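Local coordinates for putative cytoplasmic protein (Salmonella typhimurium, PDB 4JUR) that is probably an amidase effector of the type VI secretion system, of the Tae4 family, thought to cleave amide bonds in bacterial peptidoglycan, at residues V129-G134 with P167-L172. Residues are numbered along the deposited sequence; the frame is centred on the assembly and turned at random.
Sequences VVKGHG and PEVGTL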
loop_
_atom_site.group_PDB
_atom_site.type_symbol
_atom_site.label_atom_id
_atom_site.label_comp_id
_atom_site.label_asym_id
_atom_site.label_seq_id
_atom_site.Cartn_x
_atom_site.Cartn_y
_atom_site.Cartn_z
ATOM N N VAL A 129 29.337 17.524 -3.906
ATOM C CA VAL A 129 28.365 16.422 -3.854
ATOM C C VAL A 129 28.710 15.472 -2.719
ATOM O O VAL A 129 29.846 14.983 -2.617
ATOM C CB VAL A 129 28.313 15.578 -5.153
ATOM C CG1 VAL A 129 27.404 14.377 -4.954
ATOM C CG2 VAL A 129 27.809 16.406 -6.338
ATOM N N VAL A 130 27.734 15.213 -1.854
ATOM C CA VAL A 130 27.917 14.238 -0.797
ATOM C C VAL A 130 26.955 13.070 -0.997
ATOM O O VAL A 130 25.738 13.242 -0.947
ATOM C CB VAL A 130 27.678 14.883 0.564
ATOM C CG1 VAL A 130 28.240 14.006 1.651
ATOM C CG2 VAL A 130 28.353 16.245 0.602
ATOM N N LYS A 131 27.494 11.884 -1.237
ATOM C CA LYS A 131 26.678 10.680 -1.412
ATOM C C LYS A 131 26.765 9.856 -0.150
ATOM O O LYS A 131 27.766 9.923 0.548
ATOM C CB LYS A 131 27.214 9.821 -2.558
ATOM C CG LYS A 131 26.889 10.304 -3.947
ATOM C CD LYS A 131 27.225 9.226 -4.973
ATOM C CE LYS A 131 28.461 9.573 -5.817
ATOM N NZ LYS A 131 29.742 9.485 -5.034
ATOM N N GLY A 132 25.744 9.044 0.114
ATOM C CA GLY A 132 25.705 8.225 1.315
ATOM C C GLY A 132 24.344 7.590 1.561
ATOM O O GLY A 132 23.435 7.743 0.756
ATOM N N HIS A 133 24.188 6.899 2.689
ATOM C CA HIS A 133 22.957 6.122 2.925
ATOM C C HIS A 133 22.169 6.667 4.111
ATOM O O HIS A 133 22.741 7.330 4.963
ATOM C CB HIS A 133 23.290 4.646 3.169
ATOM C CG HIS A 133 24.076 4.417 4.428
ATOM N ND1 HIS A 133 23.478 4.189 5.652
ATOM C CD2 HIS A 133 25.414 4.415 4.658
ATOM C CE1 HIS A 133 24.412 4.039 6.577
ATOM N NE2 HIS A 133 25.595 4.166 5.999
ATOM N N GLY A 134 20.872 6.367 4.173
ATOM C CA GLY A 134 20.033 6.790 5.287
ATOM C C GLY A 134 18.818 7.606 4.849
ATOM O O GLY A 134 17.817 7.671 5.548
ATOM N N PRO A 167 27.142 10.173 5.386
ATOM C CA PRO A 167 27.862 10.545 4.160
ATOM C C PRO A 167 29.073 9.648 3.949
ATOM O O PRO A 167 29.871 9.509 4.859
ATOM C CB PRO A 167 28.306 11.984 4.444
ATOM C CG PRO A 167 28.408 12.066 5.910
ATOM C CD PRO A 167 27.410 11.112 6.492
ATOM N N GLU A 168 29.195 9.043 2.777
ATOM C CA GLU A 168 30.281 8.108 2.494
ATOM C C GLU A 168 31.359 8.707 1.597
ATOM O O GLU A 168 32.525 8.490 1.811
ATOM C CB GLU A 168 29.739 6.833 1.854
ATOM C CG GLU A 168 28.747 6.062 2.713
ATOM C CD GLU A 168 28.074 4.906 1.943
ATOM O OE1 GLU A 168 28.762 3.919 1.572
ATOM O OE2 GLU A 168 26.850 4.987 1.702
ATOM N N VAL A 169 30.970 9.442 0.573
ATOM C CA VAL A 169 31.963 10.095 -0.266
ATOM C C VAL A 169 31.569 11.540 -0.532
ATOM O O VAL A 169 30.395 11.854 -0.666
ATOM C CB VAL A 169 32.252 9.299 -1.566
ATOM C CG1 VAL A 169 31.069 8.433 -1.957
ATOM C CG2 VAL A 169 32.674 10.212 -2.697
ATOM N N GLY A 170 32.546 12.435 -0.525
ATOM C CA GLY A 170 32.288 13.792 -0.926
ATOM C C GLY A 170 33.118 14.075 -2.155
ATOM O O GLY A 170 34.289 13.704 -2.217
ATOM N N THR A 171 32.526 14.712 -3.153
ATOM C CA THR A 171 33.313 15.082 -4.311
ATOM C C THR A 171 33.093 16.538 -4.715
ATOM O O THR A 171 31.993 17.074 -4.592
ATOM C CB THR A 171 33.174 14.067 -5.493
ATOM O OG1 THR A 171 32.811 14.756 -6.692
ATOM C CG2 THR A 171 32.158 12.981 -5.185
ATOM N N LEU A 172 34.168 17.179 -5.167
ATOM C CA LEU A 172 34.171 18.617 -5.420
ATOM C C LEU A 172 34.709 18.971 -6.807
ATOM O O LEU A 172 35.816 18.544 -7.197
ATOM C CB LEU A 172 35.023 19.334 -4.384
ATOM C CG LEU A 172 35.050 20.841 -4.596
ATOM C CD1 LEU A 172 33.913 21.464 -3.809
ATOM C CD2 LEU A 172 36.381 21.430 -4.186
#
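Val129 and Lys131 pair antiparallel with Thr171 and Val169 through two-way backbone hydrogen bonds, among them Thr171 N to Val129 O at 2.7 Å, the short strand axes running 153° apart. Beyond Lys131 the register slips by one residue, and its carbonyl oxygen takes two donors. Glu168 N lies 2.8 Å from Lys131 O, in the carbonyl plane. Val169 N, 3.2 Å from Lys131 O, is tilted 31° from that plane. This is a classic beta bulge: Glu168 and Val169 together face Lys131, and Gly132 comes to lie against Pro167, their CA atoms 4.3 Å apart. The bulge lies between the two central strands of a four-stranded antiparallel sheet, strands 126-133 and 166-174, flanked by strands 111-114 and 140-145, in a protein assigned to the papain-like peptidase clan. On one face of the sheet Val130, its CG1 anti to the backbone N, lies alongside Pro167 and brings that methyl to 3.4 Å from Pro167 CB. Lys131 and Val169 share the other face, side by side; the lysine chain bends near its end, setting NZ 3.5 Å from Val169 CG1, a van der Waals contact of the ammonium end with the methyl. Farther along that face, Val129 packs on Ile99 and Leu102 of helix 95-106. At the bulged end the Glu168 carboxylate reaches the edge of the His133 ring, OE2 lying 3.3 Å from CD2, with the two planes turned 73° apart.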